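Local coordinates for protein beta-galactosidase/beta-glucuronidase (Faecalibacterium prausnitzii L2-6, PDB 6MVF) that binds flavin mononucleotide and, as a member of glycoside hydrolase family 2, probably hydrolyses beta-glucuronides, at residues T294-G298 / R524-W528; L30-L36 / E46-H52. All coordinates share one frame; numbering follows the deposited sequence.

Interaction 1. Residues T294-G298 / R524-W528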
ATOM      1  N   THR A 294       1.576   5.957 -39.282  1.00 30.93           N
ATOM      2  CA  THR A 294       0.738   6.106 -38.094  1.00 32.53           C
ATOM      3  C   THR A 294       0.275   7.548 -37.984  1.00 32.96           C
ATOM      4  O   THR A 294       0.936   8.380 -37.347  1.00 32.04           O
ATOM      5  CB  THR A 294       1.487   5.696 -36.825  1.00 30.53           C
ATOM      6  OG1 THR A 294       2.107   4.423 -37.023  1.00 39.05           O
ATOM      7  CG2 THR A 294       0.536   5.612 -35.633  1.00 22.94           C
ATOM      8  N   PRO A 295      -0.862   7.888 -38.589  1.00 35.27           N
ATOM      9  CA  PRO A 295      -1.339   9.276 -38.492  1.00 30.73           C
ATOM     10  C   PRO A 295      -1.509   9.678 -37.028  1.00 30.01           C
ATOM     11  O   PRO A 295      -2.036   8.911 -36.218  1.00 26.32           O
ATOM     12  CB  PRO A 295      -2.675   9.245 -39.248  1.00 28.40           C
ATOM     13  CG  PRO A 295      -2.545   8.101 -40.208  1.00 21.93           C
ATOM     14  CD  PRO A 295      -1.723   7.063 -39.459  1.00 26.30           C
ATOM     15  N   LEU A 296      -1.002  10.874 -36.688  1.00 29.05           N
ATOM     16  CA  LEU A 296      -1.119  11.426 -35.339  1.00 25.10           C
ATOM     17  C   LEU A 296      -2.463  12.133 -35.178  1.00 28.51           C
ATOM     18  O   LEU A 296      -2.723  13.142 -35.843  1.00 30.91           O
ATOM     19  CB  LEU A 296       0.026  12.394 -35.053  1.00 19.32           C
ATOM     20  CG  LEU A 296       1.421  11.767 -34.924  1.00 24.22           C
ATOM     21  CD1 LEU A 296       2.365  12.719 -34.234  1.00 17.10           C
ATOM     22  CD2 LEU A 296       1.369  10.407 -34.183  1.00 26.64           C
ATOM     23  N   ARG A 297      -3.315  11.612 -34.300  1.00 22.78           N
ATOM     24  CA  ARG A 297      -4.644  12.164 -34.058  1.00 19.89           C
ATOM     25  C   ARG A 297      -4.821  12.348 -32.555  1.00 27.77           C
ATOM     26  O   ARG A 297      -4.912  11.366 -31.805  1.00 32.34           O
ATOM     27  CB  ARG A 297      -5.730  11.254 -34.646  1.00 20.43           C
ATOM     28  CG  ARG A 297      -5.589  10.992 -36.157  1.00 23.78           C
ATOM     29  CD  ARG A 297      -5.635  12.320 -36.962  1.00 24.39           C
ATOM     30  NE  ARG A 297      -5.585  12.147 -38.412  1.00 28.26           N
ATOM     31  CZ  ARG A 297      -4.554  12.496 -39.185  1.00 27.45           C
ATOM     32  NH1 ARG A 297      -3.460  13.037 -38.664  1.00 28.39           N
ATOM     33  NH2 ARG A 297      -4.611  12.295 -40.492  1.00 25.45           N
ATOM     34  N   GLY A 298      -4.855  13.597 -32.105  1.00 26.59           N
ATOM     35  CA  GLY A 298      -4.900  13.831 -30.679  1.00 24.27           C
ATOM     36  C   GLY A 298      -5.423  15.182 -30.236  1.00 29.59           C
ATOM     37  O   GLY A 298      -6.350  15.738 -30.836  1.00 25.98           O
ATOM     38  N   ARG A 524      -7.482  12.335 -44.599  1.00 32.44           N
ATOM     39  CA  ARG A 524      -6.226  12.942 -45.044  1.00 31.77           C
ATOM     40  C   ARG A 524      -5.058  12.475 -44.184  1.00 29.45           C
ATOM     41  O   ARG A 524      -4.627  13.179 -43.262  1.00 32.72           O
ATOM     42  CB  ARG A 524      -6.331  14.462 -45.017  1.00 29.76           C
ATOM     43  CG  ARG A 524      -7.479  15.005 -45.826  1.00 30.12           C
ATOM     44  CD  ARG A 524      -7.737  16.471 -45.509  1.00 28.37           C
ATOM     45  NE  ARG A 524      -8.684  17.031 -46.454  1.00 32.29           N
ATOM     46  CZ  ARG A 524      -9.988  16.788 -46.429  1.00 31.55           C
ATOM     47  NH1 ARG A 524     -10.502  15.999 -45.492  1.00 29.53           N
ATOM     48  NH2 ARG A 524     -10.775  17.327 -47.348  1.00 27.45           N
ATOM     49  N   PRO A 525      -4.507  11.292 -44.465  1.00 31.76           N
ATOM     50  CA  PRO A 525      -3.366  10.816 -43.665  1.00 28.57           C
ATOM     51  C   PRO A 525      -2.121  11.656 -43.832  1.00 31.72           C
ATOM     52  O   PRO A 525      -1.248  11.600 -42.957  1.00 35.42           O
ATOM     53  CB  PRO A 525      -3.147   9.382 -44.166  1.00 28.84           C
ATOM     54  CG  PRO A 525      -3.902   9.290 -45.441  1.00 27.01           C
ATOM     55  CD  PRO A 525      -5.029  10.254 -45.367  1.00 29.97           C
ATOM     56  N   TRP A 526      -2.018  12.447 -44.907  1.00 32.54           N
ATOM     57  CA  TRP A 526      -0.879  13.339 -45.109  1.00 29.00           C
ATOM     58  C   TRP A 526      -0.874  14.530 -44.144  1.00 31.26           C
ATOM     59  O   TRP A 526       0.108  15.282 -44.114  1.00 28.73           O
ATOM     60  CB  TRP A 526      -0.856  13.814 -46.569  1.00 28.67           C
ATOM     61  CG  TRP A 526      -2.196  14.330 -47.050  1.00 33.72           C
ATOM     62  CD1 TRP A 526      -3.172  13.614 -47.690  1.00 28.19           C
ATOM     63  CD2 TRP A 526      -2.707  15.662 -46.908  1.00 25.30           C
ATOM     64  NE1 TRP A 526      -4.253  14.416 -47.952  1.00 26.85           N
ATOM     65  CE2 TRP A 526      -3.995  15.679 -47.488  1.00 28.75           C
ATOM     66  CE3 TRP A 526      -2.204  16.836 -46.344  1.00 24.66           C
ATOM     67  CZ2 TRP A 526      -4.792  16.836 -47.525  1.00 29.48           C
ATOM     68  CZ3 TRP A 526      -2.994  17.987 -46.380  1.00 30.11           C
ATOM     69  CH2 TRP A 526      -4.273  17.976 -46.969  1.00 29.88           C
ATOM     70  N   ILE A 527      -1.943  14.733 -43.372  1.00 33.07           N
ATOM     71  CA  ILE A 527      -1.899  15.635 -42.224  1.00 28.27           C
ATOM     72  C   ILE A 527      -1.095  14.926 -41.143  1.00 29.88           C
ATOM     73  O   ILE A 527      -1.523  13.892 -40.625  1.00 29.81           O
ATOM     74  CB  ILE A 527      -3.303  15.987 -41.724  1.00 29.36           C
ATOM     75  CG1 ILE A 527      -4.098  16.731 -42.812  1.00 31.51           C
ATOM     76  CG2 ILE A 527      -3.211  16.793 -40.422  1.00 24.57           C
ATOM     77  CD1 ILE A 527      -3.708  18.182 -43.001  1.00 26.92           C
ATOM     78  N   TRP A 528       0.090  15.442 -40.829  1.00 31.40           N
ATOM     79  CA  TRP A 528       0.984  14.635 -40.012  1.00 30.52           C
ATOM     80  C   TRP A 528       0.468  14.530 -38.581  1.00 31.72           C
ATOM     81  O   TRP A 528       0.614  13.471 -37.955  1.00 27.74           O
ATOM     82  CB  TRP A 528       2.426  15.171 -40.069  1.00 24.21           C
ATOM     83  CG  TRP A 528       2.602  16.561 -39.579  1.00 27.97           C
ATOM     84  CD1 TRP A 528       2.439  17.705 -40.300  1.00 30.02           C
ATOM     85  CD2 TRP A 528       2.978  16.969 -38.256  1.00 27.13           C
ATOM     86  NE1 TRP A 528       2.684  18.800 -39.509  1.00 30.85           N
ATOM     87  CE2 TRP A 528       3.010  18.377 -38.247  1.00 28.14           C
ATOM     88  CE3 TRP A 528       3.282  16.278 -37.073  1.00 29.58           C
ATOM     89  CZ2 TRP A 528       3.331  19.112 -37.102  1.00 30.26           C
ATOM     90  CZ3 TRP A 528       3.617  16.999 -35.942  1.00 26.08           C
ATOM     91  CH2 TRP A 528       3.630  18.405 -35.959  1.00 31.25           C
TER

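Interaction 2. Residues L30-L36 / E46-H52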
ATOM      1  N   LEU A  30      10.902  20.125   0.167  1.00 38.90           N
ATOM      2  CA  LEU A  30      10.628  21.268   1.025  1.00 35.50           C
ATOM      3  C   LEU A  30       9.291  21.878   0.646  1.00 38.96           C
ATOM      4  O   LEU A  30       9.209  23.087   0.413  1.00 40.63           O
ATOM      5  CB  LEU A  30      11.706  22.336   0.895  1.00 28.32           C
ATOM      6  CG  LEU A  30      13.133  22.058   1.305  1.00 38.00           C
ATOM      7  CD1 LEU A  30      14.010  23.137   0.663  1.00 36.60           C
ATOM      8  CD2 LEU A  30      13.238  22.086   2.815  1.00 37.38           C
ATOM      9  N   ASN A  31       8.245  21.070   0.548  1.00 39.59           N
ATOM     10  CA  ASN A  31       6.964  21.611   0.120  1.00 40.50           C
ATOM     11  C   ASN A  31       6.119  22.141   1.273  1.00 37.75           C
ATOM     12  O   ASN A  31       5.174  22.896   1.030  1.00 35.24           O
ATOM     13  CB  ASN A  31       6.187  20.545  -0.663  1.00 37.10           C
ATOM     14  CG  ASN A  31       6.735  20.338  -2.083  1.00 43.56           C
ATOM     15  OD1 ASN A  31       7.696  20.999  -2.505  1.00 35.51           O
ATOM     16  ND2 ASN A  31       6.115  19.424  -2.827  1.00 40.93           N
ATOM     17  N   GLU A  32       6.443  21.778   2.511  1.00 39.31           N
ATOM     18  CA  GLU A  32       5.641  22.123   3.674  1.00 42.69           C
ATOM     19  C   GLU A  32       6.187  23.352   4.393  1.00 39.78           C
ATOM     20  O   GLU A  32       7.357  23.711   4.260  1.00 37.39           O
ATOM     21  CB  GLU A  32       5.583  20.946   4.643  1.00 35.85           C
ATOM     22  CG  GLU A  32       4.731  19.809   4.143  1.00 44.61           C
ATOM     23  CD  GLU A  32       5.224  18.469   4.633  1.00 72.14           C
ATOM     24  OE1 GLU A  32       6.407  18.385   5.056  1.00 69.73           O
ATOM     25  OE2 GLU A  32       4.428  17.500   4.592  1.00 84.66           O
ATOM     26  N   GLY A  33       5.310  23.999   5.157  1.00 40.15           N
ATOM     27  CA  GLY A  33       5.744  24.975   6.145  1.00 41.28           C
ATOM     28  C   GLY A  33       6.057  26.369   5.645  1.00 42.41           C
ATOM     29  O   GLY A  33       6.972  27.022   6.164  1.00 43.01           O
ATOM     30  N   TRP A  34       5.309  26.862   4.669  1.00 41.58           N
ATOM     31  CA  TRP A  34       5.604  28.141   4.050  1.00 39.14           C
ATOM     32  C   TRP A  34       4.613  29.190   4.528  1.00 41.36           C
ATOM     33  O   TRP A  34       3.433  28.901   4.759  1.00 40.75           O
ATOM     34  CB  TRP A  34       5.546  28.058   2.513  1.00 33.62           C
ATOM     35  CG  TRP A  34       6.561  27.153   1.901  1.00 38.21           C
ATOM     36  CD1 TRP A  34       6.467  25.794   1.747  1.00 36.57           C
ATOM     37  CD2 TRP A  34       7.828  27.531   1.347  1.00 31.99           C
ATOM     38  NE1 TRP A  34       7.595  25.312   1.131  1.00 36.99           N
ATOM     39  CE2 TRP A  34       8.444  26.356   0.871  1.00 29.49           C
ATOM     40  CE3 TRP A  34       8.494  28.750   1.195  1.00 29.98           C
ATOM     41  CZ2 TRP A  34       9.696  26.365   0.258  1.00 30.89           C
ATOM     42  CZ3 TRP A  34       9.742  28.758   0.588  1.00 29.67           C
ATOM     43  CH2 TRP A  34      10.328  27.575   0.127  1.00 33.58           C
ATOM     44  N   THR A  35       5.104  30.416   4.653  1.00 37.43           N
ATOM     45  CA  THR A  35       4.251  31.582   4.783  1.00 39.24           C
ATOM     46  C   THR A  35       4.359  32.404   3.514  1.00 37.04           C
ATOM     47  O   THR A  35       5.469  32.679   3.043  1.00 36.40           O
ATOM     48  CB  THR A  35       4.647  32.417   5.994  1.00 37.17           C
ATOM     49  OG1 THR A  35       4.668  31.560   7.128  1.00 33.53           O
ATOM     50  CG2 THR A  35       3.626  33.516   6.234  1.00 36.69           C
ATOM     51  N   LEU A  36       3.209  32.764   2.955  1.00 37.91           N
ATOM     52  CA  LEU A  36       3.129  33.638   1.793  1.00 39.89           C
ATOM     53  C   LEU A  36       2.706  35.026   2.253  1.00 42.64           C
ATOM     54  O   LEU A  36       1.611  35.189   2.799  1.00 46.22           O
ATOM     55  CB  LEU A  36       2.131  33.100   0.774  1.00 34.64           C
ATOM     56  CG  LEU A  36       1.941  33.974  -0.456  1.00 34.59           C
ATOM     57  CD1 LEU A  36       3.267  34.158  -1.159  1.00 36.79           C
ATOM     58  CD2 LEU A  36       0.939  33.346  -1.376  1.00 29.50           C
ATOM     59  N   GLU A  46      -0.414  34.346   4.999  1.00 46.68           N
ATOM     60  CA  GLU A  46      -1.074  33.051   5.087  1.00 41.08           C
ATOM     61  C   GLU A  46      -0.021  31.949   5.032  1.00 39.86           C
ATOM     62  O   GLU A  46       1.025  32.097   4.393  1.00 37.78           O
ATOM     63  CB  GLU A  46      -2.094  32.879   3.956  1.00 36.19           C
ATOM     64  CG  GLU A  46      -2.742  31.513   3.912  1.00 53.20           C
ATOM     65  CD  GLU A  46      -3.701  31.338   2.739  1.00 75.39           C
ATOM     66  OE1 GLU A  46      -3.605  32.111   1.755  1.00 75.12           O
ATOM     67  OE2 GLU A  46      -4.553  30.418   2.806  1.00 83.03           O
ATOM     68  N   THR A  47      -0.291  30.853   5.730  1.00 36.20           N
ATOM     69  CA  THR A  47       0.569  29.687   5.632  1.00 39.73           C
ATOM     70  C   THR A  47       0.011  28.762   4.571  1.00 41.67           C
ATOM     71  O   THR A  47      -1.206  28.573   4.477  1.00 40.36           O
ATOM     72  CB  THR A  47       0.677  28.952   6.959  1.00 38.38           C
ATOM     73  OG1 THR A  47      -0.639  28.716   7.462  1.00 40.14           O
ATOM     74  CG2 THR A  47       1.461  29.788   7.947  1.00 37.69           C
ATOM     75  N   VAL A  48       0.915  28.211   3.757  1.00 38.29           N
ATOM     76  CA  VAL A  48       0.563  27.477   2.551  1.00 38.30           C
ATOM     77  C   VAL A  48       1.464  26.258   2.459  1.00 38.44           C
ATOM     78  O   VAL A  48       2.574  26.235   2.996  1.00 34.00           O
ATOM     79  CB  VAL A  48       0.717  28.338   1.266  1.00 40.74           C
ATOM     80  CG1 VAL A  48      -0.166  29.600   1.322  1.00 34.45           C
ATOM     81  CG2 VAL A  48       2.189  28.705   1.032  1.00 31.34           C
ATOM     82  N   THR A  49       0.979  25.245   1.750  1.00 37.24           N
ATOM     83  CA  THR A  49       1.798  24.108   1.362  1.00 38.03           C
ATOM     84  C   THR A  49       1.953  24.094  -0.157  1.00 30.17           C
ATOM     85  O   THR A  49       1.004  24.392  -0.885  1.00 37.95           O
ATOM     86  CB  THR A  49       1.173  22.811   1.881  1.00 39.42           C
ATOM     87  OG1 THR A  49       1.194  22.829   3.317  1.00 47.10           O
ATOM     88  CG2 THR A  49       1.948  21.602   1.400  1.00 34.69           C
ATOM     89  N   LEU A  50       3.175  23.803  -0.635  1.00 32.03           N
ATOM     90  CA  LEU A  50       3.426  23.673  -2.073  1.00 38.79           C
ATOM     91  C   LEU A  50       3.000  22.294  -2.579  1.00 32.71           C
ATOM     92  O   LEU A  50       3.105  21.303  -1.850  1.00 31.24           O
ATOM     93  CB  LEU A  50       4.903  23.874  -2.384  1.00 33.34           C
ATOM     94  CG  LEU A  50       5.554  25.123  -1.811  1.00 33.01           C
ATOM     95  CD1 LEU A  50       6.973  25.240  -2.362  1.00 26.69           C
ATOM     96  CD2 LEU A  50       4.695  26.360  -2.104  1.00 29.69           C
ATOM     97  N   PRO A  51       2.550  22.186  -3.849  1.00 33.32           N
ATOM     98  CA  PRO A  51       2.383  23.192  -4.913  1.00 34.17           C
ATOM     99  C   PRO A  51       1.382  24.275  -4.615  1.00 30.09           C
ATOM    100  O   PRO A  51       0.334  23.991  -4.054  1.00 28.93           O
ATOM    101  CB  PRO A  51       1.891  22.366  -6.118  1.00 30.60           C
ATOM    102  CG  PRO A  51       1.495  21.053  -5.564  1.00 31.15           C
ATOM    103  CD  PRO A  51       2.375  20.823  -4.383  1.00 21.06           C
ATOM    104  N   HIS A  52       1.686  25.505  -5.025  1.00 31.68           N
ATOM    105  CA  HIS A  52       0.823  26.615  -4.667  1.00 27.88           C
ATOM    106  C   HIS A  52       0.816  27.693  -5.738  1.00 28.71           C
ATOM    107  O   HIS A  52       1.844  28.012  -6.341  1.00 29.55           O
ATOM    108  CB  HIS A  52       1.249  27.235  -3.332  1.00 34.89           C
ATOM    109  CG  HIS A  52       0.401  28.396  -2.934  1.00 34.23           C
ATOM    110  ND1 HIS A  52       0.740  29.698  -3.231  1.00 31.93           N
ATOM    111  CD2 HIS A  52      -0.806  28.448  -2.319  1.00 34.26           C
ATOM    112  CE1 HIS A  52      -0.211  30.504  -2.795  1.00 34.71           C
ATOM    113  NE2 HIS A  52      -1.161  29.771  -2.237  1.00 35.31           N
TER

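Interaction 1. Residues T294-G298 / R524-W528
Two successive turns of the Arg-297 side chain carry its guanidinium to the loop 524-528: CG sits beside the backbone N (chi1 -58°), and the chain then bends at chi2 (-59°) and is extended at chi3. The bend folds the group back past its own strand, where Pro-295 CB lies over the centre of one face. NH1 donates twice: to Ile-527 O at 2.9 Å, an almost straight bond with the acceptor in the guanidinium plane, and to Leu-296 O, also 2.9 Å from NH1. In both cases the donor stands above the plane of the carbonyl it meets. NH2 is bonded to Phe-521 O, at the end of helix 507-522, and a cation among these carbonyls is probably well placed electrostatically.

The two segments belong to the TIM barrel, at the seam where strand 292-300 runs parallel to strand 529-532 and the first and last strands of the ring come together. Residues 524-527 make a type I turn between helix 507-522 and strand 529-532, closed by Ile-527 N to Arg-524 O at 3.1 Å. Along the seam, Leu-296 N makes a weak bond to Trp-528 O at 3.3 Å, and the same carbonyl rests against Leu-296 CB. Toward the surface, Pro-295 CG meets Pro-525 CB at 4.2 Å, while the Arg-524 side chain turns away, NE to a salt bridge with Asp-471 and NH1 to Ala-520 O.

Interaction 2. Residues L30-L36 / E46-H52
Leu-50 lies over one face of the Trp-34 indole, its CG 3.9 Å from the centroid of the five-membered ring in a CH-pi contact and its CD1 displaced toward the rim. Leu-30 O and Asn-31 CA lie in the ring plane at the edge, and Val-48 O lies close to that plane. Trp-34 NE1 donates to Leu-30 O at 2.8 Å, which ties the indole to the bend just before its strand and helps fix the ring's rotation. The imidazole of His-52 has Val-48 CB over one face, toward the rim, while Leu-36 CD2 reaches CE1 obliquely. Its ND1 is hydrogen-bonded to Tyr-73 OH, on strand 70-78, which flanks strand 34-37.

Strands 34-37 and 46-48 form an antiparallel beta hairpin in the sugar-binding domain, a beta-sandwich, with 46-48 as the outermost strand of its sheet within the chain. Trp-34 with Val-48 and Leu-36 with Glu-46 are hydrogen-bonded pairs; Leu-36 N donates to Glu-46 O at 2.7 Å. The non-hydrogen-bonded pair Thr-35 and Thr-47 puts its side chains on the face opposite Trp-34, Val-48, Leu-36 and Glu-46, where OG1 of Thr-35 meets CG2 of Thr-47 at 3.8 Å.

Beyond the ladder the segments stay joined through Leu-50 N to Asn-31 O, 2.8 Å and in the carbonyl plane. With CG beside its backbone N (chi1 -75°), Asn-31 lays CB and its amide against Leu-50, and OD1 accepts from Val-163 N, on a strand of the second sheet.

Interaction 2 comes first along the chain and is complete before interaction 1 opens. Their centres are 44 Å apart, with nearest atoms about 26 Å apart, and they sit on opposite sides of the chain's centre: one pairs strands at the margin of the sugar-binding sandwich, the other lies at the closing seam of the TIM barrel. The two domains do meet near interaction 2, where Pro-51 packs on Ala-311, in the loop that follows strand 292-300 of interaction 1. Both contacts lie away from the flavin mononucleotide pocket, which draws on Asp-174, Tyr-177 and Phe-202 together with Lys-379 and Tyr-386 from the barrel region.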